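Protein BA_2500 (Bacillus anthracis, PDB 4GUC) is of unknown function but belongs to the DUF5065 family, whose beta-rich domain is grouped with the immunoglobulin-like E-set folds. Local coordinates at residues I53-Q58 / Y72-D77; F40-Y45 / G85-P90; D9-Q14 / E108-G113. One frame throughout, in Å; residues are numbered along the deposited sequence.

Contact 1: residues I53-Q58 / Y72-D77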
loop_
_atom_site.group_PDB
_atom_site.type_symbol
_atom_site.label_atom_id
_atom_site.label_comp_id
_atom_site.label_asym_id
_atom_site.label_seq_id
_atom_site.Cartn_x
_atom_site.Cartn_y
_atom_site.Cartn_z
ATOM N N ILE A 53 3.718 -8.890 -1.116
ATOM C CA ILE A 53 3.141 -8.132 -2.231
ATOM C C ILE A 53 2.647 -6.827 -1.601
ATOM O O ILE A 53 2.070 -6.835 -0.505
ATOM C CB ILE A 53 1.930 -8.858 -2.876
ATOM C CG1 ILE A 53 2.362 -10.216 -3.480
ATOM C CG2 ILE A 53 1.257 -7.979 -3.947
ATOM C CD1 ILE A 53 1.183 -11.013 -3.999
ATOM N N VAL A 54 2.853 -5.715 -2.300
ATOM C CA VAL A 54 2.392 -4.413 -1.820
ATOM C C VAL A 54 1.353 -3.814 -2.775
ATOM O O VAL A 54 1.491 -3.916 -3.993
ATOM C CB VAL A 54 3.570 -3.409 -1.693
ATOM C CG1 VAL A 54 3.061 -1.947 -1.502
ATOM C CG2 VAL A 54 4.527 -3.844 -0.615
ATOM N N LYS A 55 0.278 -3.269 -2.238
ATOM C CA LYS A 55 -0.709 -2.576 -3.015
ATOM C C LYS A 55 -0.820 -1.139 -2.522
ATOM O O LYS A 55 -0.652 -0.868 -1.325
ATOM C CB LYS A 55 -2.097 -3.216 -2.845
ATOM C CG LYS A 55 -2.323 -4.519 -3.572
ATOM C CD LYS A 55 -3.650 -5.172 -3.260
ATOM C CE LYS A 55 -3.830 -6.457 -4.019
ATOM N NZ LYS A 55 -5.141 -7.047 -3.574
ATOM N N ILE A 56 -1.055 -0.222 -3.453
ATOM C CA ILE A 56 -1.331 1.168 -3.190
ATOM C C ILE A 56 -2.851 1.340 -3.414
ATOM O O ILE A 56 -3.347 1.049 -4.505
ATOM C CB ILE A 56 -0.542 2.150 -4.073
ATOM C CG1 ILE A 56 0.975 1.988 -3.837
ATOM C CG2 ILE A 56 -0.999 3.577 -3.788
ATOM C CD1 ILE A 56 1.864 2.930 -4.643
ATOM N N TYR A 57 -3.565 1.741 -2.368
ATOM C CA TYR A 57 -4.984 2.005 -2.436
ATOM C C TYR A 57 -5.269 3.487 -2.226
ATOM O O TYR A 57 -4.579 4.171 -1.468
ATOM C CB TYR A 57 -5.732 1.316 -1.292
ATOM C CG TYR A 57 -5.757 -0.208 -1.228
ATOM C CD1 TYR A 57 -6.825 -0.923 -1.760
ATOM C CD2 TYR A 57 -4.778 -0.934 -0.566
ATOM C CE1 TYR A 57 -6.902 -2.312 -1.659
ATOM C CE2 TYR A 57 -4.841 -2.311 -0.467
ATOM C CZ TYR A 57 -5.909 -3.000 -0.990
ATOM O OH TYR A 57 -5.917 -4.358 -0.812
ATOM N N GLN A 58 -6.314 3.990 -2.881
ATOM C CA GLN A 58 -6.770 5.339 -2.677
ATOM C C GLN A 58 -7.881 5.267 -1.607
ATOM O O GLN A 58 -8.699 4.345 -1.585
ATOM C CB GLN A 58 -7.371 5.925 -3.959
ATOM C CG GLN A 58 -7.813 7.352 -3.806
ATOM C CD GLN A 58 -8.597 7.857 -5.002
ATOM O OE1 GLN A 58 -9.826 7.787 -4.979
ATOM N NE2 GLN A 58 -7.921 8.214 -6.065
ATOM N N TYR A 72 -5.189 0.923 -6.627
ATOM C CA TYR A 72 -4.598 1.636 -7.765
ATOM C C TYR A 72 -3.419 0.884 -8.359
ATOM O O TYR A 72 -3.130 1.038 -9.555
ATOM C CB TYR A 72 -4.195 3.092 -7.410
ATOM C CG TYR A 72 -5.302 4.078 -7.715
ATOM C CD1 TYR A 72 -6.530 4.010 -7.066
ATOM C CD2 TYR A 72 -5.111 5.087 -8.650
ATOM C CE1 TYR A 72 -7.558 4.887 -7.376
ATOM C CE2 TYR A 72 -6.128 6.003 -8.938
ATOM C CZ TYR A 72 -7.337 5.896 -8.299
ATOM O OH TYR A 72 -8.365 6.791 -8.583
ATOM N N LYS A 73 -2.706 0.102 -7.563
ATOM C CA LYS A 73 -1.544 -0.618 -8.086
ATOM C C LYS A 73 -1.187 -1.804 -7.237
ATOM O O LYS A 73 -1.312 -1.738 -6.016
ATOM C CB LYS A 73 -0.325 0.317 -8.106
ATOM C CG LYS A 73 0.832 -0.120 -8.996
ATOM C CD LYS A 73 0.457 -0.027 -10.475
ATOM C CE LYS A 73 1.565 -0.489 -11.400
ATOM N NZ LYS A 73 1.143 -0.316 -12.833
ATOM N N THR A 74 -0.728 -2.886 -7.873
ATOM C CA THR A 74 -0.242 -4.105 -7.190
ATOM C C THR A 74 1.239 -4.127 -7.578
ATOM O O THR A 74 1.592 -4.058 -8.767
ATOM C CB THR A 74 -0.935 -5.385 -7.656
ATOM O OG1 THR A 74 -2.329 -5.255 -7.393
ATOM C CG2 THR A 74 -0.366 -6.564 -6.901
ATOM N N ILE A 75 2.116 -4.219 -6.589
ATOM C CA ILE A 75 3.557 -4.185 -6.811
ATOM C C ILE A 75 4.220 -5.464 -6.286
ATOM O O ILE A 75 4.066 -5.854 -5.107
ATOM C CB ILE A 75 4.193 -2.985 -6.065
ATOM C CG1 ILE A 75 3.395 -1.681 -6.252
ATOM C CG2 ILE A 75 5.661 -2.821 -6.485
ATOM C CD1 ILE A 75 3.965 -0.472 -5.445
ATOM N N TYR A 76 4.961 -6.144 -7.153
ATOM C CA TYR A 76 5.698 -7.352 -6.765
ATOM C C TYR A 76 7.120 -7.028 -6.381
ATOM O O TYR A 76 7.633 -5.974 -6.712
ATOM C CB TYR A 76 5.634 -8.416 -7.862
ATOM C CG TYR A 76 4.271 -9.071 -7.915
ATOM C CD1 TYR A 76 4.059 -10.278 -7.259
ATOM C CD2 TYR A 76 3.211 -8.478 -8.556
ATOM C CE1 TYR A 76 2.832 -10.893 -7.271
ATOM C CE2 TYR A 76 1.949 -9.090 -8.573
ATOM C CZ TYR A 76 1.782 -10.294 -7.917
ATOM O OH TYR A 76 0.560 -10.936 -7.911
ATOM N N ASP A 77 7.732 -7.919 -5.614
ATOM C CA ASP A 77 9.109 -7.777 -5.172
ATOM C C ASP A 77 10.025 -7.875 -6.396
ATOM O O ASP A 77 10.036 -8.910 -7.060
ATOM C CB ASP A 77 9.420 -8.900 -4.168
ATOM C CG ASP A 77 10.900 -9.091 -3.897
ATOM O OD1 ASP A 77 11.728 -8.178 -3.970
ATOM O OD2 ASP A 77 11.247 -10.248 -3.559
#

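Contact 2: residues F40-Y45 / G85-P90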
loop_
_atom_site.group_PDB
_atom_site.type_symbol
_atom_site.label_atom_id
_atom_site.label_comp_id
_atom_site.label_asym_id
_atom_site.label_seq_id
_atom_site.Cartn_x
_atom_site.Cartn_y
_atom_site.Cartn_z
ATOM N N PHE A 40 7.768 5.573 -5.782
ATOM C CA PHE A 40 7.547 4.850 -4.518
ATOM C C PHE A 40 8.620 3.768 -4.574
ATOM O O PHE A 40 8.654 3.009 -5.528
ATOM C CB PHE A 40 6.135 4.259 -4.521
ATOM C CG PHE A 40 5.818 3.386 -3.354
ATOM C CD1 PHE A 40 5.204 3.891 -2.212
ATOM C CD2 PHE A 40 6.131 2.043 -3.392
ATOM C CE1 PHE A 40 4.904 3.066 -1.127
ATOM C CE2 PHE A 40 5.819 1.213 -2.304
ATOM C CZ PHE A 40 5.198 1.738 -1.184
ATOM N N ASP A 41 9.487 3.671 -3.560
ATOM C CA ASP A 41 10.568 2.668 -3.599
ATOM C C ASP A 41 10.937 2.332 -2.170
ATOM O O ASP A 41 11.536 3.148 -1.470
ATOM C CB ASP A 41 11.722 3.250 -4.433
ATOM C CG ASP A 41 12.914 2.291 -4.643
ATOM O OD1 ASP A 41 12.993 1.196 -4.047
ATOM O OD2 ASP A 41 13.813 2.654 -5.468
ATOM N N VAL A 42 10.546 1.137 -1.746
ATOM C CA VAL A 42 10.790 0.653 -0.392
ATOM C C VAL A 42 11.421 -0.727 -0.337
ATOM O O VAL A 42 11.165 -1.564 -1.195
ATOM C CB VAL A 42 9.457 0.625 0.418
ATOM C CG1 VAL A 42 8.804 2.041 0.403
ATOM C CG2 VAL A 42 8.465 -0.369 -0.140
ATOM N N THR A 43 12.219 -0.979 0.700
ATOM C CA THR A 43 12.859 -2.295 0.933
ATOM C C THR A 43 12.394 -2.721 2.331
ATOM O O THR A 43 12.579 -1.967 3.296
ATOM C CB THR A 43 14.382 -2.275 0.814
ATOM O OG1 THR A 43 14.727 -1.972 -0.540
ATOM C CG2 THR A 43 14.977 -3.657 1.176
ATOM N N ILE A 44 11.875 -3.938 2.455
ATOM C CA ILE A 44 11.286 -4.435 3.690
ATOM C C ILE A 44 11.690 -5.857 4.006
ATOM O O ILE A 44 11.733 -6.707 3.092
ATOM C CB ILE A 44 9.722 -4.470 3.472
ATOM C CG1 ILE A 44 9.207 -3.112 2.963
ATOM C CG2 ILE A 44 9.025 -4.867 4.745
ATOM C CD1 ILE A 44 7.728 -3.065 2.616
ATOM N N TYR A 45 12.007 -6.153 5.264
ATOM C CA TYR A 45 12.305 -7.524 5.663
ATOM C C TYR A 45 11.012 -8.348 5.580
ATOM O O TYR A 45 10.007 -7.973 6.211
ATOM C CB TYR A 45 12.858 -7.597 7.086
ATOM C CG TYR A 45 12.940 -9.017 7.625
ATOM C CD1 TYR A 45 13.869 -9.933 7.109
ATOM C CD2 TYR A 45 12.122 -9.449 8.686
ATOM C CE1 TYR A 45 13.969 -11.188 7.572
ATOM C CE2 TYR A 45 12.232 -10.730 9.169
ATOM C CZ TYR A 45 13.172 -11.606 8.624
ATOM O OH TYR A 45 13.291 -12.901 9.134
ATOM N N GLY A 85 12.123 -7.814 0.502
ATOM C CA GLY A 85 11.399 -7.443 -0.709
ATOM C C GLY A 85 11.652 -5.996 -1.070
ATOM O O GLY A 85 11.748 -5.143 -0.176
ATOM N N ARG A 86 11.758 -5.699 -2.368
ATOM C CA ARG A 86 11.929 -4.318 -2.845
ATOM C C ARG A 86 10.690 -4.058 -3.711
ATOM O O ARG A 86 10.419 -4.810 -4.630
ATOM C CB ARG A 86 13.198 -4.116 -3.663
ATOM C CG ARG A 86 13.351 -2.688 -4.100
ATOM C CD ARG A 86 14.482 -2.530 -5.055
ATOM N NE ARG A 86 14.577 -1.143 -5.495
ATOM C CZ ARG A 86 15.343 -0.747 -6.509
ATOM N NH1 ARG A 86 16.034 -1.642 -7.189
ATOM N NH2 ARG A 86 15.363 0.535 -6.863
ATOM N N PHE A 87 9.965 -2.980 -3.406
ATOM C CA PHE A 87 8.707 -2.617 -4.098
ATOM C C PHE A 87 8.858 -1.220 -4.682
ATOM O O PHE A 87 8.987 -0.249 -3.932
ATOM C CB PHE A 87 7.530 -2.738 -3.111
ATOM C CG PHE A 87 7.448 -4.118 -2.455
ATOM C CD1 PHE A 87 6.815 -5.186 -3.097
ATOM C CD2 PHE A 87 8.064 -4.373 -1.253
ATOM C CE1 PHE A 87 6.792 -6.425 -2.540
ATOM C CE2 PHE A 87 8.034 -5.651 -0.692
ATOM C CZ PHE A 87 7.408 -6.675 -1.323
ATOM N N VAL A 88 8.846 -1.152 -6.011
ATOM C CA VAL A 88 9.091 0.091 -6.730
ATOM C C VAL A 88 8.040 0.393 -7.784
ATOM O O VAL A 88 7.695 -0.484 -8.587
ATOM C CB VAL A 88 10.467 -0.036 -7.500
ATOM C CG1 VAL A 88 10.814 1.277 -8.206
ATOM C CG2 VAL A 88 11.598 -0.411 -6.557
ATOM N N THR A 89 7.484 1.601 -7.778
ATOM C CA THR A 89 6.529 1.935 -8.827
ATOM C C THR A 89 6.517 3.466 -9.011
ATOM O O THR A 89 6.610 4.197 -8.028
ATOM C CB THR A 89 5.113 1.360 -8.525
ATOM O OG1 THR A 89 4.369 1.216 -9.730
ATOM C CG2 THR A 89 4.332 2.223 -7.547
ATOM N N PRO A 90 6.405 3.963 -10.273
ATOM C CA PRO A 90 6.374 5.402 -10.483
ATOM C C PRO A 90 5.043 6.047 -10.123
ATOM O O PRO A 90 3.977 5.447 -10.353
ATOM C CB PRO A 90 6.597 5.545 -12.000
ATOM C CG PRO A 90 6.109 4.281 -12.565
ATOM C CD PRO A 90 6.369 3.210 -11.532
#

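Contact 3: residues D9-Q14 / E108-G113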
loop_
_atom_site.group_PDB
_atom_site.type_symbol
_atom_site.label_atom_id
_atom_site.label_comp_id
_atom_site.label_asym_id
_atom_site.label_seq_id
_atom_site.Cartn_x
_atom_site.Cartn_y
_atom_site.Cartn_z
ATOM N N ASP A 9 -11.497 -6.184 -4.821
ATOM C CA ASP A 9 -10.202 -6.537 -4.260
ATOM C C ASP A 9 -10.409 -7.706 -3.279
ATOM O O ASP A 9 -11.472 -7.800 -2.665
ATOM C CB ASP A 9 -9.610 -5.345 -3.513
ATOM C CG ASP A 9 -8.144 -5.574 -3.132
ATOM O OD1 ASP A 9 -7.277 -5.445 -4.048
ATOM O OD2 ASP A 9 -7.856 -5.828 -1.935
ATOM N N THR A 10 -9.400 -8.562 -3.116
ATOM C CA THR A 10 -9.498 -9.744 -2.257
ATOM C C THR A 10 -8.902 -9.681 -0.850
ATOM O O THR A 10 -9.114 -10.585 -0.020
ATOM C CB THR A 10 -8.739 -10.949 -2.922
ATOM O OG1 THR A 10 -7.348 -10.636 -3.076
ATOM C CG2 THR A 10 -9.313 -11.313 -4.265
ATOM N N TRP A 11 -8.171 -8.618 -0.558
ATOM C CA TRP A 11 -7.505 -8.498 0.744
ATOM C C TRP A 11 -8.505 -8.320 1.881
ATOM O O TRP A 11 -9.614 -7.834 1.698
ATOM C CB TRP A 11 -6.365 -7.504 0.650
ATOM C CG TRP A 11 -5.187 -8.068 -0.109
ATOM C CD1 TRP A 11 -5.150 -9.155 -0.949
ATOM C CD2 TRP A 11 -3.920 -7.422 -0.244
ATOM N NE1 TRP A 11 -3.898 -9.275 -1.517
ATOM C CE2 TRP A 11 -3.122 -8.222 -1.100
ATOM C CE3 TRP A 11 -3.350 -6.292 0.339
ATOM C CZ2 TRP A 11 -1.793 -7.886 -1.406
ATOM C CZ3 TRP A 11 -2.055 -5.960 0.006
ATOM C CH2 TRP A 11 -1.301 -6.752 -0.842
ATOM N N ARG A 12 -8.087 -8.687 3.078
ATOM C CA ARG A 12 -8.991 -8.661 4.213
ATOM C C ARG A 12 -9.581 -7.306 4.626
ATOM O O ARG A 12 -10.786 -7.220 4.864
ATOM C CB ARG A 12 -8.321 -9.339 5.409
ATOM C CG ARG A 12 -9.310 -9.646 6.536
ATOM C CD ARG A 12 -8.669 -10.430 7.672
ATOM N NE ARG A 12 -8.078 -11.679 7.203
ATOM C CZ ARG A 12 -8.724 -12.840 7.100
ATOM N NH1 ARG A 12 -9.999 -12.940 7.436
ATOM N NH2 ARG A 12 -8.081 -13.910 6.669
ATOM N N TRP A 13 -8.760 -6.266 4.695
ATOM C CA TRP A 13 -9.220 -4.943 5.126
ATOM C C TRP A 13 -9.402 -3.989 3.955
ATOM O O TRP A 13 -8.427 -3.567 3.324
ATOM C CB TRP A 13 -8.212 -4.379 6.123
ATOM C CG TRP A 13 -7.864 -5.342 7.206
ATOM C CD1 TRP A 13 -6.639 -5.905 7.438
ATOM C CD2 TRP A 13 -8.765 -5.940 8.142
ATOM N NE1 TRP A 13 -6.714 -6.765 8.505
ATOM C CE2 TRP A 13 -8.011 -6.808 8.950
ATOM C CE3 TRP A 13 -10.136 -5.797 8.401
ATOM C CZ2 TRP A 13 -8.587 -7.546 9.991
ATOM C CZ3 TRP A 13 -10.712 -6.524 9.442
ATOM C CH2 TRP A 13 -9.937 -7.393 10.221
ATOM N N GLN A 14 -10.642 -3.580 3.704
ATOM C CA GLN A 14 -10.928 -2.674 2.589
ATOM C C GLN A 14 -11.514 -1.363 3.079
ATOM O O GLN A 14 -12.124 -0.622 2.322
ATOM C CB GLN A 14 -11.922 -3.319 1.631
ATOM C CG GLN A 14 -11.530 -4.695 1.116
ATOM C CD GLN A 14 -10.399 -4.673 0.170
ATOM O OE1 GLN A 14 -10.184 -3.699 -0.547
ATOM N NE2 GLN A 14 -9.677 -5.774 0.115
ATOM N N GLU A 108 -0.560 -14.717 5.912
ATOM C CA GLU A 108 -1.902 -14.360 6.363
ATOM C C GLU A 108 -1.926 -13.009 7.084
ATOM O O GLU A 108 -2.988 -12.581 7.554
ATOM C CB GLU A 108 -2.388 -15.407 7.378
ATOM C CG GLU A 108 -2.476 -16.832 6.896
ATOM C CD GLU A 108 -3.610 -17.074 5.916
ATOM O OE1 GLU A 108 -4.313 -16.091 5.567
ATOM O OE2 GLU A 108 -3.825 -18.255 5.531
ATOM N N ASN A 109 -0.786 -12.318 7.161
ATOM C CA ASN A 109 -0.692 -11.060 7.891
ATOM C C ASN A 109 -0.618 -9.838 7.001
ATOM O O ASN A 109 -0.167 -9.898 5.856
ATOM C CB ASN A 109 0.546 -11.132 8.799
ATOM C CG ASN A 109 0.453 -12.263 9.835
ATOM O OD1 ASN A 109 -0.623 -12.555 10.371
ATOM N ND2 ASN A 109 1.571 -12.923 10.083
ATOM N N TYR A 110 -1.028 -8.709 7.555
ATOM C CA TYR A 110 -1.042 -7.448 6.846
ATOM C C TYR A 110 -0.285 -6.361 7.588
ATOM O O TYR A 110 -0.333 -6.295 8.815
ATOM C CB TYR A 110 -2.463 -6.973 6.593
ATOM C CG TYR A 110 -3.231 -7.876 5.649
ATOM C CD1 TYR A 110 -3.204 -7.672 4.287
ATOM C CD2 TYR A 110 -3.989 -8.922 6.125
ATOM C CE1 TYR A 110 -3.931 -8.476 3.434
ATOM C CE2 TYR A 110 -4.682 -9.745 5.284
ATOM C CZ TYR A 110 -4.633 -9.516 3.919
ATOM O OH TYR A 110 -5.370 -10.306 3.047
ATOM N N TYR A 111 0.364 -5.510 6.802
ATOM C CA TYR A 111 1.180 -4.377 7.248
ATOM C C TYR A 111 0.841 -3.131 6.469
ATOM O O TYR A 111 0.338 -3.253 5.334
ATOM C CB TYR A 111 2.661 -4.710 7.033
ATOM C CG TYR A 111 3.049 -5.998 7.727
ATOM C CD1 TYR A 111 3.525 -5.985 9.020
ATOM C CD2 TYR A 111 2.886 -7.235 7.102
ATOM C CE1 TYR A 111 3.834 -7.193 9.698
ATOM C CE2 TYR A 111 3.189 -8.424 7.752
ATOM C CZ TYR A 111 3.671 -8.397 9.030
ATOM O OH TYR A 111 3.981 -9.603 9.659
ATOM N N TYR A 112 1.019 -1.941 7.037
ATOM C CA TYR A 112 0.706 -0.726 6.287
ATOM C C TYR A 112 1.628 0.391 6.724
ATOM O O TYR A 112 2.288 0.276 7.756
ATOM C CB TYR A 112 -0.778 -0.365 6.421
ATOM C CG TYR A 112 -1.184 0.226 7.737
ATOM C CD1 TYR A 112 -1.814 1.484 7.823
ATOM C CD2 TYR A 112 -0.927 -0.440 8.932
ATOM C CE1 TYR A 112 -2.156 2.037 9.061
ATOM C CE2 TYR A 112 -1.283 0.104 10.142
ATOM C CZ TYR A 112 -1.869 1.350 10.211
ATOM O OH TYR A 112 -2.196 1.841 11.457
ATOM N N GLY A 113 1.683 1.465 5.941
ATOM C CA GLY A 113 2.545 2.605 6.236
ATOM C C GLY A 113 1.816 3.889 6.598
ATOM O O GLY A 113 2.450 4.951 6.709
HETATM O O HOH W 1 -5.310 -13.763 5.717
HETATM O O HOH W 2 -5.365 -11.505 8.610
#

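Contact 1: residues I53-Q58 / Y72-D77
Ile75 and Ile56 cross obliquely on one side of the antiparallel pair 53-58/72-77, their CD1 methyls meeting at 4.1 Å. Ile75 carries CG1 beside its backbone N, opposite the carbonyl carbon (chi1 -45°), and the CD1 beyond it also lies 4.3 Å from Val54 CG1. Val54, Ile56, Lys73 and Ile75 line this side, which turns toward Phe87 and Thr89 of strand 84-90; the amine of Lys73 leads away from the partner strand. On the reverse side, Ile53 and Tyr76 lie next to each other and point the same way, Ile53 CD1 reaching Tyr76 CE1 at 3.7 Å. The other branch of Ile53 serves a different neighbour, CG2 touching Thr74 CG2 at 3.7 Å. Lys55 runs alongside Thr74 as a fully extended chain, which carries its amine past the hydroxyl to a salt bridge with Asp9. Near the far end, Gln58 crosses the Tyr72 side chain aslant, amide and ring planes 35° apart, and Gln58 CB sits 3.6 Å from Tyr72 CE1. The polar ends have further partners: Tyr72 OH bonds to Asn96, while Gln58 bonds to Ser60 through OE1 and to Tyr100 through NE2. The backbones are joined by reciprocal bonds between Val54 and Ile75, of which Ile75 N to Val54 O is the shorter at 2.7 Å. Ile56 O is gripped twice, by Tyr72 N at 2.8 Å and by Lys73 N at 3.3 Å, whereas Ile56 N returns a single bond to Lys73 O. Two successive residues facing one in this way make a classic beta bulge, here set in the beta hairpin of strands 53-59 and 69-76.

Contact 2: residues F40-Y45 / G85-P90
Gly85 starts the pairing with Ile44, its N donating to Ile44 O at 2.8 Å while its own carbonyl accepts from Ile44 N. Arg86 turns to the exposed side and holds Asp41 in a side-on, two-point salt bridge. Its NE reaches Asp41 OD1 at 3.2 Å and its NH2 reaches OD2 of the same carboxylate at 3.0 Å, both bonds nearly straight. With CG anti to the backbone N (chi1 -179°) and the chain extended from CG to NE, the guanidinium arrives side-on beside Asp41. Both oxygens lie in the guanidinium plane, although the carboxylate itself is turned 25° from it. Phe87 points to the buried side and exchanges two backbone bonds with Val42. Its CB lies 3.9 Å from Val42 CG2, which also approaches the edge of the ring, and Ile44 crosses the Phe87 side chain at about a right angle with CD1 4.1 Å from Phe87 CD2. Val88 is back beside the salt bridge, pointing the same way as Asp41, its CG2 methyl 3.3 Å from Asp41 OD1. Thr89 closes the pairing by a reciprocal pair of bonds with Phe40, Thr89 N to Phe40 O measuring 2.9 Å, and lays its CG2 methyl 4.1 Å from Phe40 CB. Strands 39-45 and 84-90 thus form a two-stranded antiparallel sheet with one largely apolar side. Through Phe40, Phe87 and Thr89 that side packs on Ile75 of strand 69-76; Val54 and Ile56 of strand 53-59 also meet it, as do Ala102 and Met104 of strand 98-106.

Contact 3: residues D9-Q14 / E108-G113
The nearest CA atoms of the two segments, those of Arg12 and Tyr110, are 8.5 Å apart, and the backbones of loop 9-14 and strand 109-112 are bridged by the tyrosine side chain. Tyr110 OH accepts from Arg12 N at 3.2 Å, with an N-H...O angle of 158°. Tyr110 CE1, beside the hydroxyl-bearing carbon, sits over one face of the Trp11 indole, offset toward its rim and 3.8 Å from Trp11 CG. Trp13 directs its edge at the face of Tyr110 in an offset edge-to-face pair, planes at 70°, which completes an aromatic cluster of three residues. Arg12 CB adds a contact of 3.7 Å to Tyr110 CE2. A water may link Arg12 NH2 to Glu108, a bridge made doubtful by the second conformer of Arg12. The loop is shaped by an Asx turn, Asp9 OD2 accepting from Trp11 N at 3.1 Å. Around the cluster, Trp11 rests on strands 53-59 and 98-106, Trp13 on helix 16-22 through Leu18 and Asn22, and Tyr110 on Lys105 of strand 98-106.

Contact 1 is central, its centre about 10 Å from that of contact 2 and about 11 Å from that of contact 3. Along the chain, contact 3 joins the near-terminal pieces, contact 2 lies within that span, and contact 1 lies within contact 2. The hairpin of contact 1 belongs to the larger sheet. One side of it faces the two-stranded sheet of contact 2, with Ile75 CD1 against Thr89 CG2 at 3.4 Å; toward the other comes the loop of contact 3, whose Asp9 bonds to Tyr57. Contacts 2 and 3 do not touch, their nearest atoms being about 7 Å apart. The two facing sheets are consistent with an E-set-like beta sandwich.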